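Local coordinates for endoglucanase EG-II (Hypocrea jecorina, PDB 3QR3), which probably hydrolyses internal beta-1,4-glucosidic bonds of cellulose, as an endo-1,4-beta-glucanase with a family 5 TIM-barrel catalytic domain, at residues G2-G7 with G97-V102; I59-V64 with I257-G262; Q275-L280 with L288-W293. One frame throughout, in Å; residues are numbered along the deposited sequence.

Contact 1 of 3, residues G2-G7 with G97-V102; sequences GVRFAG and GAYCIV
Phe5 and Tyr99 carry the backbones of 2-7 and 97-102 to their nearest approach, with CA of Phe5 8.2 Å from CA of Tyr99, too far for main-chain pairing because strand 59-64 runs between them. These are the first and third strands of a TIM barrel, met at their N-terminal ends, and the two rings come together across the bottom of the barrel. CE1 and CZ of Phe5 do the touching, CE1 of Phe5 3.3 Å from CD1 of Tyr99. CZ of Phe5 lies 3.5 Å above the plane of the Tyr99 ring, nearer its rim than its middle. With the planes 52° apart and the centroids of the Phe5 and Tyr99 rings 4.6 Å from each other, the two rings meet obliquely. Arg4 lies against the same phenylalanine. Its CG is anti to the backbone N (chi1 -177°), and the extended chain runs over Phe5, with Arg4 CG 3.8 Å above the plane of that ring and over its centre. The guanidinium then rests one face against Phe5 CZ. Ile59, from the intervening strand, also packs on both Phe5 and Tyr99, and a disulfide from Cys100 to Cys93 ties the third strand to helix 80-95. The Arg4 guanidinium and the tyrosine ring are turned 77° apart, and Arg4 NH2 ends 3.2 Å from Tyr99 OH.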
loop_
_atom_site.group_PDB
_atom_site.type_symbol
_atom_site.label_atom_id
_atom_site.label_comp_id
_atom_site.label_asym_id
_atom_site.label_seq_id
_atom_site.Cartn_x
_atom_site.Cartn_y
_atom_site.Cartn_z
ATOM N N GLY A 2 -3.968 2.319 -20.280
ATOM C CA GLY A 2 -3.413 1.601 -19.144
ATOM C C GLY A 2 -4.037 2.058 -17.836
ATOM O O GLY A 2 -4.802 3.027 -17.814
ATOM N N VAL A 3 -3.712 1.373 -16.741
ATOM C CA VAL A 3 -4.258 1.749 -15.448
ATOM C C VAL A 3 -3.827 3.166 -15.121
ATOM O O VAL A 3 -2.785 3.638 -15.572
ATOM C CB VAL A 3 -3.799 0.802 -14.331
ATOM C CG1 VAL A 3 -4.293 -0.621 -14.608
ATOM C CG2 VAL A 3 -2.268 0.835 -14.203
ATOM N N ARG A 4 -4.628 3.851 -14.328
ATOM C CA ARG A 4 -4.320 5.238 -14.014
ATOM C C ARG A 4 -3.025 5.407 -13.205
ATOM O O ARG A 4 -2.226 6.305 -13.477
ATOM C CB ARG A 4 -5.503 5.860 -13.282
ATOM C CG ARG A 4 -5.337 7.320 -12.966
ATOM C CD ARG A 4 -6.615 7.914 -12.407
ATOM N NE ARG A 4 -6.349 9.251 -11.900
ATOM C CZ ARG A 4 -7.178 9.944 -11.139
ATOM N NH1 ARG A 4 -8.350 9.426 -10.788
ATOM N NH2 ARG A 4 -6.828 11.157 -10.736
ATOM N N PHE A 5 -2.814 4.536 -12.222
ATOM C CA PHE A 5 -1.708 4.700 -11.296
ATOM C C PHE A 5 -0.664 3.594 -11.408
ATOM O O PHE A 5 -0.985 2.407 -11.407
ATOM C CB PHE A 5 -2.236 4.808 -9.865
ATOM C CG PHE A 5 -3.150 5.980 -9.647
ATOM C CD1 PHE A 5 -2.695 7.274 -9.866
ATOM C CD2 PHE A 5 -4.450 5.797 -9.209
ATOM C CE1 PHE A 5 -3.519 8.353 -9.666
ATOM C CE2 PHE A 5 -5.288 6.879 -9.003
ATOM C CZ PHE A 5 -4.824 8.158 -9.232
ATOM N N ALA A 6 0.589 4.009 -11.543
ATOM C CA ALA A 6 1.718 3.096 -11.579
ATOM C C ALA A 6 2.734 3.678 -10.627
ATOM O O ALA A 6 3.014 4.875 -10.687
ATOM C CB ALA A 6 2.314 3.026 -12.979
ATOM N N GLY A 7 3.264 2.851 -9.734
ATOM C CA GLY A 7 4.265 3.328 -8.802
ATOM C C GLY A 7 4.870 2.219 -7.979
ATOM O O GLY A 7 4.825 1.040 -8.358
ATOM N N GLY A 97 3.291 15.799 -7.573
ATOM C CA GLY A 97 2.017 15.638 -8.255
ATOM C C GLY A 97 1.444 14.226 -8.163
ATOM O O GLY A 97 0.387 13.938 -8.720
ATOM N N ALA A 98 2.141 13.338 -7.464
ATOM C CA ALA A 98 1.686 11.955 -7.328
ATOM C C ALA A 98 0.567 11.832 -6.305
ATOM O O ALA A 98 0.344 12.736 -5.504
ATOM C CB ALA A 98 2.846 11.036 -6.939
ATOM N N TYR A 99 -0.143 10.709 -6.360
ATOM C CA TYR A 99 -1.007 10.269 -5.274
ATOM C C TYR A 99 -0.154 9.512 -4.281
ATOM O O TYR A 99 0.806 8.840 -4.669
ATOM C CB TYR A 99 -2.105 9.355 -5.808
ATOM C CG TYR A 99 -3.293 10.109 -6.327
ATOM C CD1 TYR A 99 -3.221 10.824 -7.512
ATOM C CD2 TYR A 99 -4.496 10.102 -5.632
ATOM C CE1 TYR A 99 -4.323 11.517 -7.995
ATOM C CE2 TYR A 99 -5.592 10.791 -6.101
ATOM C CZ TYR A 99 -5.500 11.496 -7.283
ATOM O OH TYR A 99 -6.598 12.179 -7.752
ATOM N N CYS A 100 -0.507 9.613 -3.003
ATOM C CA CYS A 100 0.326 9.060 -1.948
ATOM C C CYS A 100 -0.488 8.230 -0.968
ATOM O O CYS A 100 -1.353 8.750 -0.262
ATOM C CB CYS A 100 1.054 10.179 -1.203
ATOM S SG CYS A 100 2.830 9.884 -1.046
ATOM N N ILE A 101 -0.199 6.933 -0.932
ATOM C CA ILE A 101 -0.942 6.017 -0.076
ATOM C C ILE A 101 -0.308 5.904 1.301
ATOM O O ILE A 101 0.840 5.443 1.446
ATOM C CB ILE A 101 -1.054 4.609 -0.692
ATOM C CG1 ILE A 101 -1.649 4.673 -2.095
ATOM C CG2 ILE A 101 -1.901 3.705 0.209
ATOM C CD1 ILE A 101 -1.671 3.326 -2.812
ATOM N N VAL A 102 -1.048 6.352 2.306
ATOM C CA VAL A 102 -0.641 6.190 3.695
ATOM C C VAL A 102 -1.052 4.783 4.099
ATOM O O VAL A 102 -2.237 4.458 4.111
ATOM C CB VAL A 102 -1.318 7.246 4.591
ATOM C CG1 VAL A 102 -1.071 6.956 6.092
ATOM C CG2 VAL A 102 -0.825 8.639 4.224
#

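Contact 2 of 3, residues I59-V64 with I257-G262; sequences IFRLPV and ILTETG
Arg61 and Glu260 form a buried salt bridge across the middle of the barrel, between strands that are not sheet neighbours: strands 5-11 and 287-296 separate them. The axes of 59-64 and 257-261 come within 8.8 Å at an angle of 58°. Lower down, Ile59 and Ile257 meet tip to tip, CD1 of Ile59 to CD1 of Ile257 at 4.2 Å. One step up, Arg61, with chi1 at -176° swinging the chain away from its own amide, extends inward across Thr259, its NE 3.5 Å from Thr259 CB. The Thr259 hydroxyl lies over one face of the guanidinium and is itself hydrogen-bonded to Asp217 OD1. Arg61 NH1 then donates to the anti lone pair of Glu260 OE2 at 2.9 Å, the carboxylate oxygen sitting 23° out of the guanidinium plane. In family 5 TIM barrels the nucleophile stands at the end of the seventh strand, and the position of Glu260 is consistent with that role; a sulfate lies about 3 Å from its side chain. Tyr221 OH holds the other oxygen, OE1. The guanidinium is pinned too: Asn9 OD1 takes a second bond from NH1, and Asn148 OD1 accepts one from NH2.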
loop_
_atom_site.group_PDB
_atom_site.type_symbol
_atom_site.label_atom_id
_atom_site.label_comp_id
_atom_site.label_asym_id
_atom_site.label_seq_id
_atom_site.Cartn_x
_atom_site.Cartn_y
_atom_site.Cartn_z
ATOM N N ILE A 59 1.999 7.231 -8.542
ATOM C CA ILE A 59 1.571 6.910 -7.187
ATOM C C ILE A 59 2.711 6.291 -6.376
ATOM O O ILE A 59 3.568 5.601 -6.919
ATOM C CB ILE A 59 0.340 5.979 -7.210
ATOM C CG1 ILE A 59 -0.324 5.909 -5.828
ATOM C CG2 ILE A 59 0.725 4.592 -7.732
ATOM C CD1 ILE A 59 -1.782 5.496 -5.867
ATOM N N PHE A 60 2.736 6.580 -5.080
ATOM C CA PHE A 60 3.644 5.893 -4.158
ATOM C C PHE A 60 2.890 5.473 -2.920
ATOM O O PHE A 60 1.942 6.131 -2.506
ATOM C CB PHE A 60 4.847 6.774 -3.807
ATOM C CG PHE A 60 5.626 7.179 -5.016
ATOM C CD1 PHE A 60 6.456 6.275 -5.642
ATOM C CD2 PHE A 60 5.465 8.436 -5.566
ATOM C CE1 PHE A 60 7.152 6.618 -6.795
ATOM C CE2 PHE A 60 6.161 8.798 -6.709
ATOM C CZ PHE A 60 7.004 7.882 -7.326
ATOM N N ARG A 61 3.303 4.352 -2.350
ATOM C CA ARG A 61 2.716 3.857 -1.124
ATOM C C ARG A 61 3.776 3.983 -0.045
ATOM O O ARG A 61 4.941 3.621 -0.265
ATOM C CB ARG A 61 2.312 2.401 -1.310
ATOM C CG ARG A 61 1.593 1.765 -0.135
ATOM C CD ARG A 61 0.849 0.551 -0.653
ATOM N NE ARG A 61 0.138 -0.242 0.349
ATOM C CZ ARG A 61 0.660 -1.274 0.999
ATOM N NH1 ARG A 61 1.939 -1.614 0.821
ATOM N NH2 ARG A 61 -0.093 -1.952 1.852
ATOM N N LEU A 62 3.377 4.504 1.112
ATOM C CA LEU A 62 4.325 4.826 2.179
ATOM C C LEU A 62 3.975 4.062 3.449
ATOM O O LEU A 62 3.254 4.574 4.322
ATOM C CB LEU A 62 4.319 6.332 2.453
ATOM C CG LEU A 62 4.459 7.278 1.249
ATOM C CD1 LEU A 62 4.488 8.739 1.709
ATOM C CD2 LEU A 62 5.709 6.967 0.438
ATOM N N PRO A 63 4.478 2.826 3.555
ATOM C CA PRO A 63 4.190 1.953 4.693
ATOM C C PRO A 63 4.729 2.539 5.975
ATOM O O PRO A 63 5.856 3.032 5.987
ATOM C CB PRO A 63 4.970 0.676 4.363
ATOM C CG PRO A 63 5.196 0.720 2.921
ATOM C CD PRO A 63 5.347 2.169 2.571
ATOM N N VAL A 64 3.937 2.477 7.043
ATOM C CA VAL A 64 4.404 2.939 8.344
ATOM C C VAL A 64 3.715 2.161 9.453
ATOM O O VAL A 64 2.549 1.760 9.323
ATOM C CB VAL A 64 4.186 4.454 8.534
ATOM C CG1 VAL A 64 2.727 4.804 8.325
ATOM C CG2 VAL A 64 4.666 4.891 9.937
ATOM N N ILE A 257 -7.289 -1.670 -6.635
ATOM C CA ILE A 257 -5.905 -1.302 -6.872
ATOM C C ILE A 257 -5.021 -2.393 -6.284
ATOM O O ILE A 257 -5.314 -2.927 -5.217
ATOM C CB ILE A 257 -5.552 0.052 -6.224
ATOM C CG1 ILE A 257 -4.089 0.404 -6.507
ATOM C CG2 ILE A 257 -5.831 0.019 -4.718
ATOM C CD1 ILE A 257 -3.789 1.886 -6.449
ATOM N N LEU A 258 -3.959 -2.735 -7.002
ATOM C CA LEU A 258 -2.981 -3.712 -6.549
ATOM C C LEU A 258 -1.853 -2.940 -5.867
ATOM O O LEU A 258 -0.984 -2.383 -6.545
ATOM C CB LEU A 258 -2.433 -4.477 -7.758
ATOM C CG LEU A 258 -1.347 -5.534 -7.574
ATOM C CD1 LEU A 258 -1.829 -6.669 -6.689
ATOM C CD2 LEU A 258 -0.905 -6.068 -8.933
ATOM N N THR A 259 -1.877 -2.893 -4.535
ATOM C CA THR A 259 -0.936 -2.057 -3.783
ATOM C C THR A 259 0.370 -2.749 -3.422
ATOM O O THR A 259 1.292 -2.105 -2.920
ATOM C CB THR A 259 -1.554 -1.522 -2.492
ATOM O OG1 THR A 259 -2.135 -2.611 -1.762
ATOM C CG2 THR A 259 -2.620 -0.495 -2.811
ATOM N N GLU A 260 0.447 -4.056 -3.653
ATOM C CA GLU A 260 1.723 -4.756 -3.528
ATOM C C GLU A 260 1.848 -5.854 -4.565
ATOM O O GLU A 260 0.986 -6.728 -4.674
ATOM C CB GLU A 260 1.909 -5.365 -2.130
ATOM C CG GLU A 260 2.396 -4.387 -1.073
ATOM C CD GLU A 260 2.803 -5.071 0.223
ATOM O OE1 GLU A 260 3.210 -6.257 0.180
ATOM O OE2 GLU A 260 2.728 -4.415 1.287
ATOM N N THR A 261 2.926 -5.798 -5.330
ATOM C CA THR A 261 3.263 -6.873 -6.238
ATOM C C THR A 261 4.747 -6.734 -6.528
ATOM O O THR A 261 5.307 -5.652 -6.372
ATOM C CB THR A 261 2.407 -6.846 -7.530
ATOM O OG1 THR A 261 2.623 -8.052 -8.272
ATOM C CG2 THR A 261 2.736 -5.643 -8.414
ATOM N N GLY A 262 5.397 -7.821 -6.912
ATOM C CA GLY A 262 6.831 -7.750 -7.149
ATOM C C GLY A 262 7.440 -9.093 -7.472
ATOM O O GLY A 262 6.751 -10.106 -7.457
#

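Contact 3 of 3, residues Q275-L280 with L288-W293; sequences QQIQYL and LGYVGW
Ile277 is the first residue of 275-280 to reach the strand, and it does so against the Tyr290 ring with both branches. Its CG1 lies beside the backbone N, and the next torsion (chi2 -56°) folds the chain so that CD1 comes down over the ring: a CH-pi contact, with Ile277 CD1 3.8 Å from the Tyr290 centroid and only 11° off the ring normal. The CG2 branch reaches further along, toward the phenol end, with Ile277 CG2 3.7 Å from Tyr290 CE2. Helix 267-281 is the connection of a beta-alpha-beta crossover, linking strand 256-261 to the parallel strand 287-296, and here it lies against the outside of the last strand of the TIM barrel. A turn later comes Leu280, its amide bonded to Gln276 O. Leu280 CD1 rests 4.0 Å from Tyr290 CB, at the root of the side chain, and the same leucine also packs on Leu258 and on Phe242 of helix 238-251. Tyr290 has CG between its backbone N and carbonyl carbon (chi1 61°), which stands the ring between this helix and the N-terminal residues Val3 and Ala6. At the far end of the ring, Tyr290 OH is hydrogen-bonded to Leu325 O. With an alanine here, Ile277 CD1 would probably lose the ring face it lies on and Leu325 O its hydroxyl partner.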
loop_
_atom_site.group_PDB
_atom_site.type_symbol
_atom_site.label_atom_id
_atom_site.label_comp_id
_atom_site.label_asym_id
_atom_site.label_seq_id
_atom_site.Cartn_x
_atom_site.Cartn_y
_atom_site.Cartn_z
ATOM N N GLN A 275 3.517 -9.790 -18.230
ATOM C CA GLN A 275 2.214 -10.361 -18.566
ATOM C C GLN A 275 1.149 -9.889 -17.582
ATOM O O GLN A 275 0.050 -9.529 -17.980
ATOM C CB GLN A 275 2.276 -11.891 -18.589
ATOM C CG GLN A 275 3.108 -12.418 -19.748
ATOM C CD GLN A 275 3.334 -13.911 -19.695
ATOM O OE1 GLN A 275 3.003 -14.575 -18.712
ATOM N NE2 GLN A 275 3.916 -14.452 -20.759
ATOM N N GLN A 276 1.489 -9.880 -16.296
ATOM C CA GLN A 276 0.542 -9.461 -15.278
ATOM C C GLN A 276 0.130 -8.010 -15.495
ATOM O O GLN A 276 -1.059 -7.685 -15.518
ATOM C CB GLN A 276 1.137 -9.621 -13.872
ATOM C CG GLN A 276 0.100 -9.358 -12.770
ATOM C CD GLN A 276 0.710 -9.369 -11.384
ATOM O OE1 GLN A 276 1.341 -8.399 -10.959
ATOM N NE2 GLN A 276 0.519 -10.462 -10.668
ATOM N N ILE A 277 1.127 -7.147 -15.648
ATOM C CA ILE A 277 0.903 -5.720 -15.832
ATOM C C ILE A 277 0.113 -5.453 -17.106
ATOM O O ILE A 277 -0.756 -4.580 -17.140
ATOM C CB ILE A 277 2.243 -4.963 -15.911
ATOM C CG1 ILE A 277 3.021 -5.143 -14.608
ATOM C CG2 ILE A 277 2.013 -3.480 -16.180
ATOM C CD1 ILE A 277 2.253 -4.711 -13.385
ATOM N N GLN A 278 0.415 -6.205 -18.159
ATOM C CA GLN A 278 -0.284 -6.004 -19.414
ATOM C C GLN A 278 -1.776 -6.281 -19.226
ATOM O O GLN A 278 -2.620 -5.542 -19.734
ATOM C CB GLN A 278 0.282 -6.886 -20.526
ATOM C CG GLN A 278 -0.469 -6.700 -21.841
ATOM C CD GLN A 278 -0.088 -7.721 -22.896
ATOM O OE1 GLN A 278 -0.162 -7.443 -24.092
ATOM N NE2 GLN A 278 0.317 -8.912 -22.459
ATOM N N TYR A 279 -2.093 -7.337 -18.481
ATOM C CA TYR A 279 -3.489 -7.685 -18.251
ATOM C C TYR A 279 -4.203 -6.614 -17.431
ATOM O O TYR A 279 -5.370 -6.307 -17.680
ATOM C CB TYR A 279 -3.642 -9.071 -17.610
ATOM C CG TYR A 279 -5.104 -9.497 -17.535
ATOM C CD1 TYR A 279 -5.747 -10.044 -18.643
ATOM C CD2 TYR A 279 -5.841 -9.328 -16.365
ATOM C CE1 TYR A 279 -7.088 -10.416 -18.587
ATOM C CE2 TYR A 279 -7.184 -9.701 -16.296
ATOM C CZ TYR A 279 -7.798 -10.243 -17.415
ATOM O OH TYR A 279 -9.117 -10.610 -17.355
ATOM N N LEU A 280 -3.512 -6.044 -16.451
ATOM C CA LEU A 280 -4.106 -4.964 -15.676
ATOM C C LEU A 280 -4.361 -3.767 -16.580
ATOM O O LEU A 280 -5.424 -3.142 -16.519
ATOM C CB LEU A 280 -3.213 -4.562 -14.504
ATOM C CG LEU A 280 -2.970 -5.642 -13.445
ATOM C CD1 LEU A 280 -2.048 -5.098 -12.350
ATOM C CD2 LEU A 280 -4.284 -6.148 -12.875
ATOM N N LEU A 288 -7.395 0.339 -11.042
ATOM C CA LEU A 288 -6.976 1.737 -10.945
ATOM C C LEU A 288 -5.463 1.896 -10.974
ATOM O O LEU A 288 -4.951 2.971 -11.271
ATOM C CB LEU A 288 -7.516 2.381 -9.662
ATOM C CG LEU A 288 -8.838 3.131 -9.793
ATOM C CD1 LEU A 288 -9.272 3.695 -8.440
ATOM C CD2 LEU A 288 -8.710 4.240 -10.819
ATOM N N GLY A 289 -4.741 0.830 -10.647
ATOM C CA GLY A 289 -3.295 0.919 -10.648
ATOM C C GLY A 289 -2.565 -0.270 -10.066
ATOM O O GLY A 289 -3.176 -1.226 -9.579
ATOM N N TYR A 290 -1.242 -0.215 -10.143
ATOM C CA TYR A 290 -0.382 -1.224 -9.530
ATOM C C TYR A 290 0.777 -0.536 -8.826
ATOM O O TYR A 290 1.245 0.518 -9.268
ATOM C CB TYR A 290 0.152 -2.218 -10.570
ATOM C CG TYR A 290 1.005 -1.595 -11.658
ATOM C CD1 TYR A 290 2.364 -1.354 -11.464
ATOM C CD2 TYR A 290 0.448 -1.260 -12.885
ATOM C CE1 TYR A 290 3.144 -0.782 -12.475
ATOM C CE2 TYR A 290 1.208 -0.693 -13.892
ATOM C CZ TYR A 290 2.553 -0.457 -13.690
ATOM O OH TYR A 290 3.288 0.107 -14.712
ATOM N N VAL A 291 1.232 -1.132 -7.729
ATOM C CA VAL A 291 2.340 -0.581 -6.951
ATOM C C VAL A 291 3.359 -1.670 -6.617
ATOM O O VAL A 291 3.038 -2.641 -5.942
ATOM C CB VAL A 291 1.845 0.066 -5.635
ATOM C CG1 VAL A 291 2.966 0.864 -4.975
ATOM C CG2 VAL A 291 0.637 0.968 -5.899
ATOM N N GLY A 292 4.587 -1.505 -7.083
ATOM C CA GLY A 292 5.609 -2.523 -6.900
ATOM C C GLY A 292 6.163 -2.536 -5.489
ATOM O O GLY A 292 6.166 -1.506 -4.814
ATOM N N TRP A 293 6.612 -3.710 -5.044
ATOM C CA TRP A 293 7.318 -3.870 -3.764
ATOM C C TRP A 293 8.713 -4.454 -4.034
ATOM O O TRP A 293 8.824 -5.531 -4.618
ATOM C CB TRP A 293 6.541 -4.816 -2.831
ATOM C CG TRP A 293 7.182 -4.968 -1.461
ATOM C CD1 TRP A 293 8.177 -5.841 -1.111
ATOM C CD2 TRP A 293 6.874 -4.218 -0.274
ATOM N NE1 TRP A 293 8.509 -5.677 0.214
ATOM C CE2 TRP A 293 7.726 -4.689 0.753
ATOM C CE3 TRP A 293 5.969 -3.189 0.019
ATOM C CZ2 TRP A 293 7.698 -4.171 2.052
ATOM C CZ3 TRP A 293 5.929 -2.684 1.311
ATOM C CH2 TRP A 293 6.796 -3.172 2.313
#

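Overall arrangement
From the N terminus, strand 5-11 opens the barrel, and contact 1 closes a loop of about 90 residues when strand 99-104 comes back one strand away, on the far side of 59-64. Strand 59-64 lies within that loop, and its partner in contact 2 comes only at 257-262, so contacts 1 and 2 cross along the chain. They also share the sheet: 59-64 is neighbour to both strands of contact 1, with Ile101 bonded to Phe60 and Leu62. Contact 3 follows in series, a short closure inside the last beta-alpha-beta unit. Its strand lies between 5-11 and 256-261, bonding to both, and thereby joins the end of the barrel to its beginning.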